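PDB 6BAF: photoreceptor-histidine kinase BphP from Stigmatella aurantiaca DW4/3-1, which binds a linear tetrapyrrole (bilin) as its light-sensing chromophore and probably passes the light signal on to a histidine kinase module. Local coordinates for residues Asp193-Arg196 with Gln197-Glu200; Gly294-Met297 with Ser298-Ala302; Tyr281-Tyr284 with Glu285-Thr288. One frame throughout, in Å; residues are numbered along the deposited sequence.

Contact 1. Residues Asp193-Arg196 with Gln197-Glu200. With BLR (3-[5-[(Z)-(4-ethenyl-3-methyl-5-oxidanylidene-pyrrol-2-ylidene)methyl]-2-[[5-[(Z)-(3-ethenyl-4-methyl-5-oxidanylidene-pyrrol-2-ylidene)methyl]-3-(3-hydroxy-3-oxopropyl)-4-methyl-1H-pyrrol-2-yl]methyl]-4-methyl-1H-pyrrol-3-yl]propanoic acid), chain B.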
ATOM      1  N   ASP A 193       4.539  32.500  -9.201  1.00 39.25           N
ATOM      2  CA  ASP A 193       5.636  31.567  -8.925  1.00 42.75           C
ATOM      3  C   ASP A 193       5.289  30.145  -9.325  1.00 38.80           C
ATOM      4  O   ASP A 193       6.193  29.342  -9.585  1.00 39.93           O
ATOM      5  CB  ASP A 193       6.016  31.602  -7.456  1.00 43.32           C
ATOM      6  CG  ASP A 193       6.734  32.888  -7.074  1.00 48.14           C
ATOM      7  OD1 ASP A 193       6.838  33.814  -7.922  1.00 51.75           O
ATOM      8  OD2 ASP A 193       7.203  32.973  -5.925  1.00 44.79           O
ATOM      9  N   ILE A 194       4.006  29.820  -9.399  1.00 37.94           N
ATOM     10  CA  ILE A 194       3.588  28.553  -9.993  1.00 42.04           C
ATOM     11  C   ILE A 194       2.531  28.944 -11.016  1.00 39.51           C
ATOM     12  O   ILE A 194       1.332  28.994 -10.696  1.00 39.77           O
ATOM     13  CB  ILE A 194       3.060  27.552  -8.948  1.00 40.04           C
ATOM     14  CG1 ILE A 194       4.017  27.484  -7.743  1.00 38.87           C
ATOM     15  CG2 ILE A 194       2.809  26.167  -9.631  1.00 36.18           C
ATOM     16  CD1 ILE A 194       3.674  26.347  -6.700  1.00 40.06           C
ATOM     17  N   PRO A 195       2.936  29.234 -12.241  1.00 40.25           N
ATOM     18  CA  PRO A 195       2.038  29.928 -13.168  1.00 43.60           C
ATOM     19  C   PRO A 195       0.950  28.995 -13.656  1.00 46.48           C
ATOM     20  O   PRO A 195       0.954  27.781 -13.436  1.00 41.77           O
ATOM     21  CB  PRO A 195       2.955  30.377 -14.315  1.00 41.21           C
ATOM     22  CG  PRO A 195       4.114  29.370 -14.271  1.00 44.52           C
ATOM     23  CD  PRO A 195       4.292  29.045 -12.788  1.00 35.93           C
ATOM     24  N   ARG A 196       0.030  29.588 -14.395  1.00 47.27           N
ATOM     25  CA  ARG A 196      -1.266  28.968 -14.588  1.00 46.12           C
ATOM     26  C   ARG A 196      -1.181  27.689 -15.424  1.00 44.93           C
ATOM     27  O   ARG A 196      -1.886  26.715 -15.143  1.00 43.73           O
ATOM     28  CB  ARG A 196      -2.194  29.983 -15.213  1.00 49.67           C
ATOM     29  CG  ARG A 196      -3.260  29.376 -15.981  1.00 56.23           C
ATOM     30  CD  ARG A 196      -4.449  30.201 -15.752  1.00 66.18           C
ATOM     31  NE  ARG A 196      -5.337  30.028 -16.882  1.00 78.39           N
ATOM     32  CZ  ARG A 196      -6.618  30.372 -16.855  1.00 86.63           C
ATOM     33  NH1 ARG A 196      -7.127  30.876 -15.726  1.00 86.77           N
ATOM     34  NH2 ARG A 196      -7.371  30.186 -17.938  1.00 88.71           N
ATOM     35  N   GLN A 197      -0.338  27.649 -16.446  1.00 44.55           N
ATOM     36  CA  GLN A 197      -0.244  26.395 -17.182  1.00 46.64           C
ATOM     37  C   GLN A 197       0.443  25.296 -16.360  1.00 43.60           C
ATOM     38  O   GLN A 197       0.216  24.113 -16.625  1.00 42.67           O
ATOM     39  CB  GLN A 197       0.480  26.614 -18.523  1.00 43.38           C
ATOM     40  CG  GLN A 197       2.016  26.688 -18.463  1.00 45.42           C
ATOM     41  CD  GLN A 197       2.560  28.014 -17.937  1.00 50.83           C
ATOM     42  OE1 GLN A 197       1.976  28.651 -17.038  1.00 47.81           O
ATOM     43  NE2 GLN A 197       3.691  28.443 -18.499  1.00 49.75           N
ATOM     44  N   ALA A 198       1.274  25.649 -15.374  1.00 41.19           N
ATOM     45  CA  ALA A 198       1.814  24.631 -14.475  1.00 40.05           C
ATOM     46  C   ALA A 198       0.715  24.107 -13.564  1.00 37.99           C
ATOM     47  O   ALA A 198       0.536  22.889 -13.424  1.00 39.59           O
ATOM     48  CB  ALA A 198       2.972  25.197 -13.649  1.00 36.58           C
ATOM     49  N   ARG A 199      -0.064  25.017 -12.979  1.00 35.04           N
ATOM     50  CA  ARG A 199      -1.148  24.619 -12.098  1.00 39.81           C
ATOM     51  C   ARG A 199      -2.148  23.729 -12.815  1.00 43.21           C
ATOM     52  O   ARG A 199      -2.684  22.786 -12.223  1.00 37.83           O
ATOM     53  CB  ARG A 199      -1.884  25.826 -11.566  1.00 36.90           C
ATOM     54  CG  ARG A 199      -1.266  26.600 -10.411  1.00 38.41           C
ATOM     55  CD  ARG A 199      -2.283  27.724 -10.135  1.00 42.61           C
ATOM     56  NE  ARG A 199      -1.607  28.951 -10.357  1.00 56.19           N
ATOM     57  CZ  ARG A 199      -2.003  29.984 -11.074  1.00 47.27           C
ATOM     58  NH1 ARG A 199      -3.182  30.062 -11.679  1.00 46.67           N
ATOM     59  NH2 ARG A 199      -1.149  30.972 -11.128  1.00 49.69           N
ATOM     60  N   GLU A 200      -2.433  24.030 -14.084  1.00 42.50           N
ATOM     61  CA  GLU A 200      -3.357  23.206 -14.850  1.00 45.52           C
ATOM     62  C   GLU A 200      -2.770  21.830 -15.128  1.00 40.77           C
ATOM     63  O   GLU A 200      -3.480  20.827 -15.063  1.00 40.13           O
ATOM     64  CB  GLU A 200      -3.725  23.898 -16.164  1.00 45.43           C
ATOM     65  CG  GLU A 200      -4.802  24.967 -15.999  1.00 51.74           C
ATOM     66  CD  GLU A 200      -4.944  25.864 -17.237  1.00 64.80           C
ATOM     67  OE1 GLU A 200      -4.095  25.757 -18.178  1.00 63.94           O
ATOM     68  OE2 GLU A 200      -5.902  26.681 -17.250  1.00 70.83           O
TER
HETATM   69  CHA BLR B 401       6.879  25.201 -11.080  1.00 38.50           C
HETATM   70  NA  BLR B 401       7.259  26.515  -8.948  1.00 39.44           N
HETATM   71  C1A BLR B 401       7.001  25.365  -9.588  1.00 42.04           C
HETATM   72  C2A BLR B 401       6.852  24.320  -8.671  1.00 37.67           C
HETATM   73  C3A BLR B 401       6.994  24.844  -7.437  1.00 42.52           C
HETATM   74  C4A BLR B 401       7.263  26.208  -7.623  1.00 41.82           C
HETATM   75  CMA BLR B 401       6.871  24.040  -6.108  1.00 38.38           C
HETATM   76  CAA BLR B 401       6.553  22.866  -9.045  1.00 34.23           C
HETATM   77  CBA BLR B 401       7.823  22.078  -9.462  1.00 37.04           C
HETATM   78  CGA BLR B 401       8.665  21.664  -8.246  1.00 41.29           C
HETATM   79  O1A BLR B 401       8.107  20.927  -7.381  1.00 38.66           O
HETATM   80  O2A BLR B 401       9.888  22.042  -8.080  1.00 38.29           O
HETATM   81  CHB BLR B 401       7.493  27.307  -6.607  1.00 41.32           C
HETATM   82  NB  BLR B 401       8.948  26.112  -4.934  1.00 44.16           N
HETATM   83  C1B BLR B 401       7.970  27.166  -5.404  1.00 41.51           C
HETATM   84  C2B BLR B 401       7.691  28.034  -4.234  1.00 42.83           C
HETATM   85  C3B BLR B 401       8.397  27.593  -3.101  1.00 49.38           C
HETATM   86  C4B BLR B 401       9.204  26.392  -3.453  1.00 51.75           C
HETATM   87  CMB BLR B 401       6.752  29.245  -4.214  1.00 44.80           C
HETATM   88  OB  BLR B 401       9.928  25.763  -2.766  1.00 55.23           O
HETATM   89  CAB BLR B 401       8.273  28.280  -1.730  1.00 47.19           C
HETATM   90  CBB BLR B 401       8.824  27.775  -0.651  1.00 49.97           C
HETATM   91  NC  BLR B 401       8.412  30.490 -11.464  1.00 43.09           N
HETATM   92  C1C BLR B 401       8.743  31.901 -11.012  1.00 49.36           C
HETATM   93  C2C BLR B 401       8.532  32.764 -12.213  1.00 51.70           C
HETATM   94  C3C BLR B 401       8.088  32.010 -13.331  1.00 50.01           C
HETATM   95  C4C BLR B 401       8.001  30.572 -12.924  1.00 45.79           C
HETATM   96  CMC BLR B 401       8.750  34.262 -12.177  1.00 58.02           C
HETATM   97  OC  BLR B 401       9.110  32.250  -9.943  1.00 51.59           O
HETATM   98  CAC BLR B 401       7.770  32.567 -14.733  1.00 56.94           C
HETATM   99  CBC BLR B 401       6.914  33.588 -14.914  1.00 66.13           C
HETATM  100  CHD BLR B 401       7.639  29.590 -13.690  1.00 43.89           C
HETATM  101  ND  BLR B 401       7.332  27.632 -11.850  1.00 38.09           N
HETATM  102  C1D BLR B 401       7.381  28.178 -13.225  1.00 42.25           C
HETATM  103  C2D BLR B 401       7.144  27.134 -14.207  1.00 41.84           C
HETATM  104  C3D BLR B 401       6.907  25.903 -13.463  1.00 37.15           C
HETATM  105  C4D BLR B 401       6.997  26.170 -11.982  1.00 42.41           C
HETATM  106  CMD BLR B 401       7.124  27.332 -15.728  1.00 39.55           C
HETATM  107  CAD BLR B 401       6.631  24.542 -14.068  1.00 33.98           C
HETATM  108  CBD BLR B 401       7.932  23.757 -14.100  1.00 36.64           C
HETATM  109  CGD BLR B 401       7.513  22.514 -14.861  1.00 40.86           C
HETATM  110  O1D BLR B 401       6.620  21.749 -14.360  1.00 36.54           O
HETATM  111  O2D BLR B 401       7.996  22.319 -16.018  1.00 40.77           O

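Contact 2. Residues Gly294-Met297 with Ser298-Ala302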
ATOM      1  N   GLY A 294      -0.346  11.560  -0.516  1.00 42.83           N
ATOM      2  CA  GLY A 294      -0.994  12.763  -1.012  1.00 39.74           C
ATOM      3  C   GLY A 294      -2.443  12.533  -1.411  1.00 41.03           C
ATOM      4  O   GLY A 294      -3.314  13.362  -1.137  1.00 40.53           O
ATOM      5  N   GLU A 295      -2.726  11.416  -2.071  1.00 39.52           N
ATOM      6  CA  GLU A 295      -4.130  11.097  -2.347  1.00 40.31           C
ATOM      7  C   GLU A 295      -4.936  10.933  -1.068  1.00 42.47           C
ATOM      8  O   GLU A 295      -6.108  11.331  -1.007  1.00 43.61           O
ATOM      9  CB  GLU A 295      -4.224   9.819  -3.172  1.00 44.77           C
ATOM     10  CG  GLU A 295      -3.614   9.963  -4.555  1.00 49.09           C
ATOM     11  CD  GLU A 295      -4.187   8.957  -5.557  1.00 54.92           C
ATOM     12  OE1 GLU A 295      -5.437   8.654  -5.509  1.00 55.22           O
ATOM     13  OE2 GLU A 295      -3.368   8.508  -6.415  1.00 60.09           O
ATOM     14  N   VAL A 296      -4.365  10.280  -0.052  1.00 44.22           N
ATOM     15  CA  VAL A 296      -5.137  10.110   1.182  1.00 45.59           C
ATOM     16  C   VAL A 296      -5.427  11.469   1.787  1.00 42.80           C
ATOM     17  O   VAL A 296      -6.586  11.820   2.039  1.00 43.23           O
ATOM     18  CB  VAL A 296      -4.407   9.194   2.179  1.00 45.64           C
ATOM     19  CG1 VAL A 296      -5.118   9.275   3.551  1.00 42.57           C
ATOM     20  CG2 VAL A 296      -4.363   7.770   1.633  1.00 39.92           C
ATOM     21  N   MET A 297      -4.379  12.281   1.970  1.00 40.08           N
ATOM     22  CA  MET A 297      -4.588  13.657   2.439  1.00 42.36           C
ATOM     23  C   MET A 297      -5.597  14.397   1.581  1.00 45.75           C
ATOM     24  O   MET A 297      -6.488  15.077   2.107  1.00 47.74           O
ATOM     25  CB  MET A 297      -3.277  14.437   2.464  1.00 44.09           C
ATOM     26  CG  MET A 297      -3.533  15.918   2.810  1.00 49.25           C
ATOM     27  SD  MET A 297      -2.006  16.868   2.934  1.00 50.59           S
ATOM     28  CE  MET A 297      -2.664  18.392   3.697  1.00 47.80           C
ATOM     29  N   SER A 298      -5.514  14.248   0.247  1.00 40.33           N
ATOM     30  CA  SER A 298      -6.497  14.946  -0.582  1.00 47.90           C
ATOM     31  C   SER A 298      -7.912  14.489  -0.252  1.00 52.43           C
ATOM     32  O   SER A 298      -8.847  15.307  -0.231  1.00 50.46           O
ATOM     33  CB  SER A 298      -6.210  14.755  -2.080  1.00 44.02           C
ATOM     34  OG  SER A 298      -4.936  15.322  -2.416  1.00 46.63           O
ATOM     35  N   SER A 299      -8.096  13.183   0.012  1.00 51.17           N
ATOM     36  CA  SER A 299      -9.453  12.681   0.232  1.00 51.31           C
ATOM     37  C   SER A 299      -9.981  13.120   1.591  1.00 50.42           C
ATOM     38  O   SER A 299     -11.180  13.383   1.723  1.00 61.65           O
ATOM     39  CB  SER A 299      -9.492  11.155   0.074  1.00 52.40           C
ATOM     40  OG  SER A 299      -8.730  10.526   1.107  1.00 51.82           O
ATOM     41  N   LEU A 300      -9.091  13.296   2.578  1.00 49.94           N
ATOM     42  CA  LEU A 300      -9.408  13.834   3.907  1.00 51.55           C
ATOM     43  C   LEU A 300      -9.626  15.340   3.951  1.00 62.52           C
ATOM     44  O   LEU A 300      -9.997  15.847   5.011  1.00 63.73           O
ATOM     45  CB  LEU A 300      -8.285  13.539   4.888  1.00 46.17           C
ATOM     46  CG  LEU A 300      -8.057  12.069   5.214  1.00 50.48           C
ATOM     47  CD1 LEU A 300      -6.927  11.946   6.228  1.00 49.23           C
ATOM     48  CD2 LEU A 300      -9.344  11.438   5.724  1.00 52.03           C
ATOM     49  N   LEU A 301      -9.335  16.087   2.882  1.00 61.52           N
ATOM     50  CA  LEU A 301      -9.689  17.509   2.876  1.00 67.80           C
ATOM     51  C   LEU A 301     -11.203  17.612   2.684  1.00 75.77           C
ATOM     52  O   LEU A 301     -11.680  17.917   1.581  1.00 75.55           O
ATOM     53  CB  LEU A 301      -8.929  18.281   1.770  1.00 56.79           C
ATOM     54  CG  LEU A 301      -7.392  18.248   1.838  1.00 48.69           C
ATOM     55  CD1 LEU A 301      -6.719  18.782   0.563  1.00 47.87           C
ATOM     56  CD2 LEU A 301      -6.833  18.932   3.086  1.00 48.34           C
ATOM     57  N   ALA A 302     -11.970  17.297   3.735  1.00 85.96           N
ATOM     58  CA  ALA A 302     -13.432  17.318   3.671  1.00 89.75           C
ATOM     59  C   ALA A 302     -14.028  18.071   4.862  1.00 96.20           C
ATOM     60  O   ALA A 302     -14.147  19.304   4.817  1.00 97.71           O
ATOM     61  CB  ALA A 302     -13.998  15.895   3.594  1.00 84.12           C
TER

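Contact 3. Residues Tyr281-Tyr284 with Glu285-Thr288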
ATOM      1  N   TYR A 281      17.585  11.420  -5.881  1.00 47.70           N
ATOM      2  CA  TYR A 281      16.978  10.405  -6.750  1.00 44.41           C
ATOM      3  C   TYR A 281      16.075   9.482  -5.936  1.00 48.11           C
ATOM      4  O   TYR A 281      16.437   8.358  -5.597  1.00 54.83           O
ATOM      5  CB  TYR A 281      18.055   9.583  -7.442  1.00 43.18           C
ATOM      6  CG  TYR A 281      18.872  10.379  -8.393  1.00 46.70           C
ATOM      7  CD1 TYR A 281      18.484  10.483  -9.715  1.00 42.17           C
ATOM      8  CD2 TYR A 281      20.025  11.037  -7.980  1.00 46.46           C
ATOM      9  CE1 TYR A 281      19.207  11.223 -10.618  1.00 46.15           C
ATOM     10  CE2 TYR A 281      20.785  11.761  -8.884  1.00 49.81           C
ATOM     11  CZ  TYR A 281      20.352  11.852 -10.220  1.00 48.95           C
ATOM     12  OH  TYR A 281      21.044  12.591 -11.166  1.00 47.02           O
ATOM     13  N   VAL A 282      14.867   9.948  -5.648  1.00 45.04           N
ATOM     14  CA  VAL A 282      13.926   9.172  -4.822  1.00 46.68           C
ATOM     15  C   VAL A 282      13.539   7.878  -5.544  1.00 50.38           C
ATOM     16  O   VAL A 282      13.084   7.930  -6.699  1.00 50.88           O
ATOM     17  CB  VAL A 282      12.685  10.012  -4.511  1.00 43.48           C
ATOM     18  CG1 VAL A 282      11.756   9.269  -3.550  1.00 44.89           C
ATOM     19  CG2 VAL A 282      13.085  11.367  -3.967  1.00 41.57           C
ATOM     20  N   PRO A 283      13.667   6.700  -4.914  1.00 48.58           N
ATOM     21  CA  PRO A 283      13.260   5.442  -5.568  1.00 49.80           C
ATOM     22  C   PRO A 283      11.765   5.368  -5.861  1.00 49.76           C
ATOM     23  O   PRO A 283      10.921   6.013  -5.222  1.00 47.65           O
ATOM     24  CB  PRO A 283      13.655   4.360  -4.553  1.00 53.31           C
ATOM     25  CG  PRO A 283      14.561   5.037  -3.559  1.00 53.70           C
ATOM     26  CD  PRO A 283      14.215   6.489  -3.563  1.00 51.45           C
ATOM     27  N   TYR A 284      11.444   4.505  -6.823  1.00 48.58           N
ATOM     28  CA  TYR A 284      10.072   4.354  -7.301  1.00 46.99           C
ATOM     29  C   TYR A 284       9.087   4.072  -6.172  1.00 47.91           C
ATOM     30  O   TYR A 284       8.041   4.726  -6.087  1.00 43.31           O
ATOM     31  CB  TYR A 284      10.005   3.231  -8.343  1.00 48.28           C
ATOM     32  CG  TYR A 284       8.588   2.986  -8.802  1.00 47.94           C
ATOM     33  CD1 TYR A 284       7.984   3.836  -9.723  1.00 42.67           C
ATOM     34  CD2 TYR A 284       7.831   1.929  -8.277  1.00 42.96           C
ATOM     35  CE1 TYR A 284       6.659   3.648 -10.128  1.00 43.81           C
ATOM     36  CE2 TYR A 284       6.504   1.734  -8.676  1.00 45.74           C
ATOM     37  CZ  TYR A 284       5.932   2.593  -9.613  1.00 47.00           C
ATOM     38  OH  TYR A 284       4.620   2.399 -10.018  1.00 48.18           O
ATOM     39  N   GLU A 285       9.385   3.057  -5.324  1.00 45.56           N
ATOM     40  CA  GLU A 285       8.503   2.697  -4.214  1.00 50.40           C
ATOM     41  C   GLU A 285       8.309   3.855  -3.235  1.00 41.99           C
ATOM     42  O   GLU A 285       7.230   3.996  -2.651  1.00 45.45           O
ATOM     43  CB  GLU A 285       9.047   1.477  -3.440  1.00 47.06           C
ATOM     44  CG  GLU A 285       8.846   0.099  -4.099  1.00 57.18           C
ATOM     45  CD  GLU A 285       9.381  -1.077  -3.222  1.00 62.27           C
ATOM     46  OE1 GLU A 285      10.207  -1.899  -3.732  1.00 63.99           O
ATOM     47  OE2 GLU A 285       8.963  -1.171  -2.019  1.00 55.09           O
ATOM     48  N   VAL A 286       9.335   4.678  -3.012  1.00 44.26           N
ATOM     49  CA  VAL A 286       9.153   5.832  -2.123  1.00 42.27           C
ATOM     50  C   VAL A 286       8.278   6.887  -2.791  1.00 43.33           C
ATOM     51  O   VAL A 286       7.304   7.375  -2.191  1.00 40.69           O
ATOM     52  CB  VAL A 286      10.519   6.394  -1.699  1.00 45.55           C
ATOM     53  CG1 VAL A 286      10.381   7.618  -0.791  1.00 43.62           C
ATOM     54  CG2 VAL A 286      11.340   5.314  -1.051  1.00 44.87           C
ATOM     55  N   ARG A 287       8.582   7.239  -4.053  1.00 39.64           N
ATOM     56  CA  ARG A 287       7.769   8.249  -4.734  1.00 43.12           C
ATOM     57  C   ARG A 287       6.308   7.858  -4.720  1.00 39.47           C
ATOM     58  O   ARG A 287       5.435   8.665  -4.394  1.00 36.93           O
ATOM     59  CB  ARG A 287       8.208   8.450  -6.190  1.00 45.23           C
ATOM     60  CG  ARG A 287       9.551   9.042  -6.362  1.00 47.06           C
ATOM     61  CD  ARG A 287       9.698   9.670  -7.761  1.00 51.64           C
ATOM     62  NE  ARG A 287       9.165   8.890  -8.885  1.00 47.85           N
ATOM     63  CZ  ARG A 287       9.886   8.059  -9.631  1.00 55.65           C
ATOM     64  NH1 ARG A 287      11.165   7.859  -9.336  1.00 56.08           N
ATOM     65  NH2 ARG A 287       9.320   7.419 -10.660  1.00 55.06           N
ATOM     66  N   THR A 288       6.031   6.603  -5.055  1.00 39.68           N
ATOM     67  CA  THR A 288       4.651   6.125  -5.119  1.00 40.51           C
ATOM     68  C   THR A 288       3.984   6.103  -3.740  1.00 39.64           C
ATOM     69  O   THR A 288       2.779   6.372  -3.619  1.00 41.05           O
ATOM     70  CB  THR A 288       4.672   4.744  -5.751  1.00 44.51           C
ATOM     71  OG1 THR A 288       5.597   4.804  -6.847  1.00 55.07           O
ATOM     72  CG2 THR A 288       3.377   4.476  -6.338  1.00 49.67           C
TER

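Contact 1. Residues Asp193-Arg196 with Gln197-Glu200
Arg199 sets its CG anti to its own carbonyl carbon (chi1 -79°) and then bends at chi3, folding its guanidinium back to Ile194 O. The bond from Arg199 NE to Ile194 O is 3.0 Å long, meets the carbonyl nearly end-on and is bent at the hydrogen, the oxygen sitting 29° out of the guanidinium plane; NH2 adds a weak second bond to the same oxygen and also reaches Ala191 O. One face of the guanidinium rests on Arg196 CA and Pro195 C. Pro195 occupies the N-cap position, and its O takes the N-H of Arg199, N to O 3.0 Å. One turn on, Glu200 OE2 lies over a face of the Arg196 guanidinium, 3.4 Å from NE, a salt bridge of charges alone. This is the Asp-Ile-Pro motif of bacterial phytochromes, beside the chromophore: Asp193 O accepts from BLR NA at 3.1 Å and, weakly, from BLR ND, while Pro195 CD packs 3.2 Å from BLR C1D. Ile194 continues the pocket wall towards Tyr162 and Phe164 of strand 158-164 and Leu270 of strand 266-275, whereas Gln197, at the start of helix 196-202, bonds through NE2 to Glu6 O and Cys3 O of the N-terminal segment.

Contact 2. Residues Gly294-Met297 with Ser298-Ala302
Ser298 and Gly294 show how a serine inside a helix can spend its hydroxyl on the turn before it. From Ser298 CB, 3.3 Å from Gly294 O, the side chain turns so that OG stands beside its own backbone N (chi1 -63°). Ser298 OG donates to Gly294 O at 2.8 Å, coming from above the carbonyl plane, 38° out of it. The helical bond from Ser298 N reaches that oxygen at 2.7 Å from the opposite face, two donors gripping one acceptor. OG is also hydrogen-bonded to Met262 N, which ties this helix to strand 255-263. Gly294-Ser299 belong to the last turns of helix 284-300, the last of the GAF domain, and Leu301 is the centre of an inverse gamma turn where the chain leaves it. Ser299 makes a shorter return: its OG meets Val296 O at 2.7 Å in the carbonyl plane, on a lone pair, while Leu300 N takes the same oxygen nearly end-on. Val296 and Leu300 run side by side, CG1 to CD1 4.2 Å. The extended Met297 brings CE to 4.2 Å from Leu301 CD2 and packs against Leu142 and Val146 of helix 139-154. Glu295 OE1 forms a salt bridge with Arg134 of the second subunit.

Contact 3. Residues Tyr281-Tyr284 with Glu285-Thr288
Pro283 stands at the N-cap of helix 284-300: Arg287 N donates to Pro283 O in an almost straight bond of 2.9 Å, and Thr288 N likewise to Tyr284 O. Thr288 adds its hydroxyl to that second oxygen, OG1 to Tyr284 O 2.6 Å, from above the carbonyl plane. With CG anti to the backbone N (chi1 177°), the Tyr284 ring reaches forward along the helix, and OG1 of Thr288 sits 3.5 Å above its centre. Arg287 NH2 approaches the ring edge, the guanidinium standing nearly perpendicular (85°) to the ring. NH1 of Arg287 donates to Val282 O at 3.3 Å, and its NH2 forms a salt bridge with Glu109. Replacing Tyr284 by an alanine would probably strip the cover from the Thr288 hydroxyl and leave the Arg287 guanidinium without the ring edge beside it. Val282 crosses Val286 at about a right angle, CG1 to CG1 at a tight 3.5 Å, and Pro283 CD lies alongside Val286 CG2. This start of the helix touches both PAS and GAF parts of the chain: Tyr284 packs on Ile96 of strand 90-100 and on Phe123 of the second subunit, Val282 touches Ile209 of strand 207-210, and Val286 meets Leu153 of helix 139-154.

How the contacts relate
Contacts 1 and 3 are variations on one theme, a proline at the N-cap whose carbonyl receives the helical N-H four residues on, with an arginine turned back to the carbonyl before that proline. Their settings differ: contact 1 combines a buried wall at the chromophore with exposed charged groups, whereas contact 3 touches strands of both domains. Contact 2 shares helix 284-300 with contact 3 but lies at its other end, the centres 20 Å apart, and there serine hydroxyls, rather than an arginine, reach back to helix carbonyls, as Thr288 does in contact 3. Contacts 2 and 3 mix buried and partly exposed residues and reach the second subunit; no other chain of the assembly touches contact 1.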